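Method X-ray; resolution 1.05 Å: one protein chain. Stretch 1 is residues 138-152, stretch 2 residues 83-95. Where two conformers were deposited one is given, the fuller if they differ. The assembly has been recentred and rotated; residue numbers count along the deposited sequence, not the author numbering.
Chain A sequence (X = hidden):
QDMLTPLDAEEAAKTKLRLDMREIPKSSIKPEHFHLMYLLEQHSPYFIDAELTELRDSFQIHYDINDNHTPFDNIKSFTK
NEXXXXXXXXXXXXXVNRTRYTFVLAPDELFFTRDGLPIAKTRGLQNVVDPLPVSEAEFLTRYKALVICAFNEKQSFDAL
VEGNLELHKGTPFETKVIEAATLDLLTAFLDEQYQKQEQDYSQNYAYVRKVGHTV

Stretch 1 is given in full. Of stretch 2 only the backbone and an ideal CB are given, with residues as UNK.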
# COMPACT_ATOMS: atom_id res chain seq x y z
N GLU A 138 4.40 -10.41 -6.01
CA GLU A 138 3.43 -9.38 -6.37
C GLU A 138 3.63 -8.11 -5.57
O GLU A 138 3.35 -7.00 -6.06
CB GLU A 138 2.03 -10.02 -6.25
CG GLU A 138 1.01 -8.91 -6.18
CD GLU A 138 0.09 -8.34 -7.20
OE1 GLU A 138 0.42 -7.71 -8.20
OE2 GLU A 138 -1.13 -8.44 -6.91
N PHE A 139 4.16 -8.16 -4.35
CA PHE A 139 4.58 -6.97 -3.62
C PHE A 139 5.69 -6.24 -4.40
O PHE A 139 5.68 -5.01 -4.57
CB PHE A 139 5.09 -7.38 -2.23
CG PHE A 139 5.55 -6.16 -1.41
CD1 PHE A 139 4.66 -5.37 -0.74
CD2 PHE A 139 6.90 -5.79 -1.37
CE1 PHE A 139 5.02 -4.27 0.02
CE2 PHE A 139 7.27 -4.69 -0.62
CZ PHE A 139 6.37 -3.88 0.00
N LEU A 140 6.65 -6.99 -4.92
CA LEU A 140 7.73 -6.38 -5.70
C LEU A 140 7.20 -5.74 -6.96
O LEU A 140 7.64 -4.63 -7.29
CB LEU A 140 8.79 -7.44 -6.00
CG LEU A 140 9.98 -6.92 -6.77
CD1 LEU A 140 10.65 -5.74 -6.03
CD2 LEU A 140 10.98 -8.06 -7.00
N THR A 141 6.31 -6.40 -7.70
CA THR A 141 5.77 -5.78 -8.91
C THR A 141 5.07 -4.47 -8.57
O THR A 141 5.20 -3.47 -9.27
CB THR A 141 4.78 -6.76 -9.57
OG1 THR A 141 5.54 -7.88 -10.04
CG2 THR A 141 4.07 -6.14 -10.75
N ARG A 142 4.25 -4.49 -7.52
CA ARG A 142 3.53 -3.27 -7.11
C ARG A 142 4.49 -2.17 -6.67
O ARG A 142 4.29 -0.98 -7.00
CB ARG A 142 2.51 -3.63 -6.05
CG ARG A 142 1.36 -4.43 -6.57
CD ARG A 142 0.47 -5.00 -5.45
NE ARG A 142 -0.72 -5.55 -6.05
CZ ARG A 142 -1.85 -4.89 -6.29
NH1 ARG A 142 -2.07 -3.63 -5.87
NH2 ARG A 142 -2.82 -5.51 -6.90
N TYR A 143 5.55 -2.51 -5.94
CA TYR A 143 6.55 -1.52 -5.54
C TYR A 143 7.22 -0.90 -6.76
O TYR A 143 7.38 0.32 -6.86
CB TYR A 143 7.51 -2.20 -4.55
CG TYR A 143 8.35 -1.30 -3.72
CD1 TYR A 143 8.48 0.08 -3.81
CD2 TYR A 143 9.10 -1.89 -2.72
CE1 TYR A 143 9.31 0.80 -2.98
CE2 TYR A 143 9.95 -1.18 -1.88
CZ TYR A 143 10.02 0.19 -2.00
OH TYR A 143 10.86 0.90 -1.16
N LYS A 144 7.60 -1.74 -7.73
CA LYS A 144 8.17 -1.26 -8.96
C LYS A 144 7.24 -0.28 -9.66
O LYS A 144 7.67 0.76 -10.18
CB LYS A 144 8.51 -2.43 -9.89
CG LYS A 144 9.68 -3.27 -9.43
CD LYS A 144 9.85 -4.54 -10.23
CE LYS A 144 11.14 -5.24 -9.92
NZ LYS A 144 11.27 -6.51 -10.71
N ALA A 145 5.96 -0.65 -9.73
CA ALA A 145 4.99 0.21 -10.38
C ALA A 145 4.87 1.56 -9.67
O ALA A 145 4.76 2.60 -10.33
CB ALA A 145 3.65 -0.48 -10.49
N LEU A 146 4.90 1.57 -8.35
CA LEU A 146 4.90 2.83 -7.62
C LEU A 146 6.12 3.69 -7.96
O LEU A 146 6.02 4.90 -8.13
CB LEU A 146 4.83 2.61 -6.10
CG LEU A 146 3.51 2.03 -5.56
CD1 LEU A 146 3.65 1.75 -4.08
CD2 LEU A 146 2.34 2.94 -5.78
N VAL A 147 7.31 3.07 -8.03
CA VAL A 147 8.51 3.81 -8.38
C VAL A 147 8.35 4.45 -9.77
O VAL A 147 8.66 5.62 -9.99
CB VAL A 147 9.74 2.90 -8.31
CG1 VAL A 147 10.96 3.61 -8.91
CG2 VAL A 147 10.02 2.44 -6.88
N ILE A 148 7.89 3.65 -10.74
CA ILE A 148 7.72 4.15 -12.10
C ILE A 148 6.75 5.30 -12.12
O ILE A 148 6.99 6.34 -12.75
CB ILE A 148 7.28 2.98 -13.03
CG1 ILE A 148 8.43 1.99 -13.19
CG2 ILE A 148 6.77 3.52 -14.35
CD1 ILE A 148 8.06 0.69 -13.85
N CYS A 149 5.61 5.14 -11.44
CA CYS A 149 4.61 6.21 -11.39
C CYS A 149 5.13 7.47 -10.74
O CYS A 149 4.83 8.58 -11.17
CB CYS A 149 3.36 5.72 -10.68
SG CYS A 149 2.40 4.50 -11.61
N ALA A 150 5.94 7.33 -9.68
CA ALA A 150 6.48 8.49 -8.99
C ALA A 150 7.38 9.30 -9.94
O ALA A 150 7.45 10.53 -9.75
CB ALA A 150 7.25 8.08 -7.75
N PHE A 151 8.06 8.66 -10.85
CA PHE A 151 8.99 9.30 -11.79
C PHE A 151 8.34 9.71 -13.10
O PHE A 151 8.97 10.42 -13.88
CB PHE A 151 10.24 8.46 -11.99
CG PHE A 151 11.22 8.65 -10.86
CD1 PHE A 151 12.16 9.65 -10.93
CD2 PHE A 151 11.20 7.84 -9.75
CE1 PHE A 151 13.08 9.85 -9.91
CE2 PHE A 151 12.13 8.01 -8.74
CZ PHE A 151 13.06 9.00 -8.81
N ASN A 152 7.08 9.35 -13.35
CA ASN A 152 6.42 9.78 -14.59
C ASN A 152 4.93 9.83 -14.28
O ASN A 152 4.25 8.79 -14.24
CB ASN A 152 6.73 8.84 -15.74
CG ASN A 152 6.09 9.31 -17.04
OD1 ASN A 152 5.22 10.14 -17.06
ND2 ASN A 152 6.51 8.66 -18.11
N UNK A 83 11.64 12.60 -3.11
CA UNK A 83 10.90 11.52 -3.74
C UNK A 83 11.52 10.18 -3.46
O UNK A 83 10.84 9.22 -3.10
CB UNK A 83 10.81 11.74 -5.25
N UNK A 84 12.83 10.08 -3.64
CA UNK A 84 13.54 8.84 -3.35
C UNK A 84 13.45 8.45 -1.88
O UNK A 84 13.29 7.29 -1.57
CB UNK A 84 15.01 8.97 -3.76
N UNK A 85 13.55 9.42 -0.97
CA UNK A 85 13.43 9.12 0.45
C UNK A 85 12.09 8.44 0.74
O UNK A 85 12.01 7.43 1.45
CB UNK A 85 13.57 10.40 1.28
N UNK A 86 11.01 9.05 0.24
CA UNK A 86 9.69 8.51 0.42
C UNK A 86 9.56 7.12 -0.20
O UNK A 86 9.02 6.18 0.43
CB UNK A 86 8.65 9.46 -0.18
N UNK A 87 10.04 6.96 -1.43
CA UNK A 87 9.97 5.66 -2.09
C UNK A 87 10.73 4.58 -1.32
O UNK A 87 10.23 3.46 -1.17
CB UNK A 87 10.52 5.77 -3.51
N UNK A 88 11.93 4.90 -0.84
CA UNK A 88 12.71 3.98 -0.04
C UNK A 88 11.97 3.58 1.21
O UNK A 88 12.00 2.42 1.64
CB UNK A 88 14.06 4.60 0.32
N UNK A 89 11.27 4.52 1.82
CA UNK A 89 10.56 4.23 3.07
C UNK A 89 9.38 3.32 2.89
O UNK A 89 8.92 2.74 3.89
CB UNK A 89 10.09 5.53 3.72
N UNK A 90 8.85 3.16 1.69
CA UNK A 90 7.66 2.30 1.47
C UNK A 90 7.90 0.90 2.00
O UNK A 90 6.99 0.23 2.49
CB UNK A 90 7.30 2.23 -0.02
N UNK A 91 9.13 0.40 1.90
CA UNK A 91 9.45 -0.96 2.34
C UNK A 91 9.13 -1.17 3.81
O UNK A 91 8.98 -2.34 4.24
CB UNK A 91 10.93 -1.27 2.09
N UNK A 92 9.00 -0.12 4.61
CA UNK A 92 8.63 -0.24 6.02
C UNK A 92 7.25 -0.90 6.22
O UNK A 92 7.01 -1.47 7.28
CB UNK A 92 8.64 1.15 6.67
N UNK A 93 6.39 -0.88 5.19
CA UNK A 93 5.12 -1.59 5.32
C UNK A 93 5.28 -3.06 5.51
O UNK A 93 4.37 -3.74 5.98
CB UNK A 93 4.25 -1.34 4.09
N UNK A 94 6.42 -3.62 5.15
CA UNK A 94 6.70 -5.03 5.42
C UNK A 94 6.59 -5.33 6.91
O UNK A 94 6.38 -6.50 7.27
CB UNK A 94 8.09 -5.41 4.91
N UNK A 95 6.73 -4.33 7.77
CA UNK A 95 6.56 -4.56 9.21
C UNK A 95 5.16 -5.05 9.52
O UNK A 95 4.93 -5.68 10.56
CB UNK A 95 6.85 -3.28 10.00

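The helix of residues 138-151 runs nearly antiparallel to the helical part of stretch 2, their axes 10.7 Å apart at closest approach and 168° apart in direction, so position 83 lies beside the end of stretch 1 and position 94 beside its start.

At position 83, CA-to-CB points toward stretch 1, and the ideal CB lies 5.0 Å from Phe-151 CZ. Carbonyls near the C-terminal end of a helix often lack an amide partner, and Ala-150 O is open to a donor from position 83. A short residue would not reach it; a long chain with aliphatic carbons and a donor at its tip would suit, lysine or arginine foremost. The deposited residue is Lys-83. Its CD packs over the face of the Phe-151 ring, 3.9 Å from CZ, and NZ donates to Ala-150 O at 2.9 Å. Lys-83 NZ also lies over the face of the Phe-151 ring, 4.7 Å from its centroid, a cation-pi contact.

Position 84 points sideways, its ideal CB 5.4 Å from Phe-151 CZ. A medium to large apolar chain could reach back to the ring. Leu-84 does so: CD2 meets the ring's edge, 3.9 Å from Phe-151 CZ.

Positions 85 and 86 find nothing of stretch 1 within 5.5 Å of their ideal CB atoms, so it hardly constrains them; they are Arg-85 and Tyr-86.

Position 87 points toward stretch 1, into a hollow lined by Leu-146, Val-147, Ala-150 and Phe-151. The small side chain of Ala-150 leaves room there, and the walls are apolar, favouring leucine, isoleucine or methionine. Leu-87 is the knob in this hole: CD1 lies 3.6 Å from Phe-151 CE2 and 3.9 Å from Ala-150 CB, while CD2 lies 4.2 Å from Val-147 CG2. Its backbone matters too, since Tyr-143 OH donates to Leu-87 O at 2.6 Å, a bond independent of the side chain chosen.

Positions 88 and 89 point away, so many types would do; they are Leu-88 and Asn-89.

Position 90 turns toward stretch 1 again, its ideal CB already 3.9 Å from Tyr-143 CE1, with Leu-146 CD1 5.5 Å away. An aliphatic chain can pack on the face of the Tyr-143 ring and also reach Leu-146, and a branched one can touch both. In Ile-90, CG2 lies over the Tyr-143 ring, 4.2 Å from its centroid, while CD1 reaches to 4.1 Å from Leu-146 CD1.

At position 91, CB points sideways, 3.9 Å from Tyr-143 OH; many types would do, a long polar chain among them, since its end can lead away past the hydroxyl. Lys-91 does this: its CB stays 3.8 Å from Tyr-143 OH while the end of the chain leads away.

Position 92 points away and is Asn-92. Position 93 points toward stretch 1, its ideal CB 5.1 Å from Phe-139 CE1, so an apolar residue is reasonable; Leu-93 remains beyond close contact. Position 94 points sideways, its ideal CB 5.4 Å from Phe-139 CZ, and would accept a flexible chain. Glu-94 bends back, bringing OE2 to 3.8 Å from Phe-139 CE2. Position 95 is out of reach and holds Glu-95.

Stretch 2, residues 83-95: KLRYLLNIKNLEE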
# COMPACT_ATOMS: atom_id res chain seq x y z
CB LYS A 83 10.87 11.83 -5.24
CG LYS A 83 10.04 10.81 -6.02
CD LYS A 83 10.09 11.11 -7.54
CE LYS A 83 9.45 12.40 -7.90
NZ LYS A 83 9.40 12.59 -9.37
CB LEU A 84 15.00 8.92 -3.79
CG LEU A 84 15.22 8.86 -5.32
CD1 LEU A 84 16.59 9.31 -5.69
CD2 LEU A 84 14.91 7.44 -5.81
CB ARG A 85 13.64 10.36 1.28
CG ARG A 85 13.59 10.09 2.77
CD ARG A 85 14.06 11.27 3.60
NE ARG A 85 13.18 12.44 3.58
CZ ARG A 85 12.14 12.62 4.35
NH1 ARG A 85 11.74 11.66 5.17
NH2 ARG A 85 11.47 13.75 4.28
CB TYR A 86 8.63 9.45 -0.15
CG TYR A 86 8.24 10.60 0.77
CD1 TYR A 86 9.14 11.51 1.31
CD2 TYR A 86 6.90 10.78 1.13
CE1 TYR A 86 8.76 12.53 2.13
CE2 TYR A 86 6.51 11.81 1.96
CZ TYR A 86 7.45 12.68 2.49
OH TYR A 86 7.09 13.70 3.33
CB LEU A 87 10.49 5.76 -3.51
CG LEU A 87 9.62 6.48 -4.52
CD1 LEU A 87 10.39 6.73 -5.80
CD2 LEU A 87 8.35 5.72 -4.78
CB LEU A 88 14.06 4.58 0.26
CG LEU A 88 15.08 4.50 -0.88
CD1 LEU A 88 16.19 5.52 -0.71
CD2 LEU A 88 15.67 3.08 -0.96
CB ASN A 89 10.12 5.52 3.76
CG ASN A 89 11.28 6.30 4.40
OD1 ASN A 89 12.36 5.76 4.63
ND2 ASN A 89 11.01 7.55 4.70
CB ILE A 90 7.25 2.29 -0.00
CG1 ILE A 90 6.74 3.65 -0.44
CG2 ILE A 90 6.27 1.15 -0.31
CD1 ILE A 90 6.51 3.80 -1.93
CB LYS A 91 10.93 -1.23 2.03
CG LYS A 91 11.94 -0.75 3.08
CD LYS A 91 13.28 -1.42 2.81
CE LYS A 91 14.47 -1.06 3.68
NZ LYS A 91 15.56 -2.09 3.53
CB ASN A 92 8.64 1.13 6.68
CG ASN A 92 8.72 1.12 8.17
OD1 ASN A 92 9.60 0.46 8.77
ND2 ASN A 92 7.86 1.89 8.82
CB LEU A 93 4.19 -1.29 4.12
CG LEU A 93 3.54 0.07 4.16
CD1 LEU A 93 2.74 0.25 2.88
CD2 LEU A 93 2.68 0.29 5.44
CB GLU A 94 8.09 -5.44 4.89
CG GLU A 94 8.29 -5.25 3.42
CD GLU A 94 9.13 -6.22 2.67
OE1 GLU A 94 10.37 -6.06 2.67
OE2 GLU A 94 8.49 -7.13 2.08
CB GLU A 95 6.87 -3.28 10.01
CG GLU A 95 8.35 -2.88 9.92
CD GLU A 95 9.29 -3.86 10.56
OE1 GLU A 95 9.12 -4.42 11.64
OE2 GLU A 95 10.31 -4.19 9.92
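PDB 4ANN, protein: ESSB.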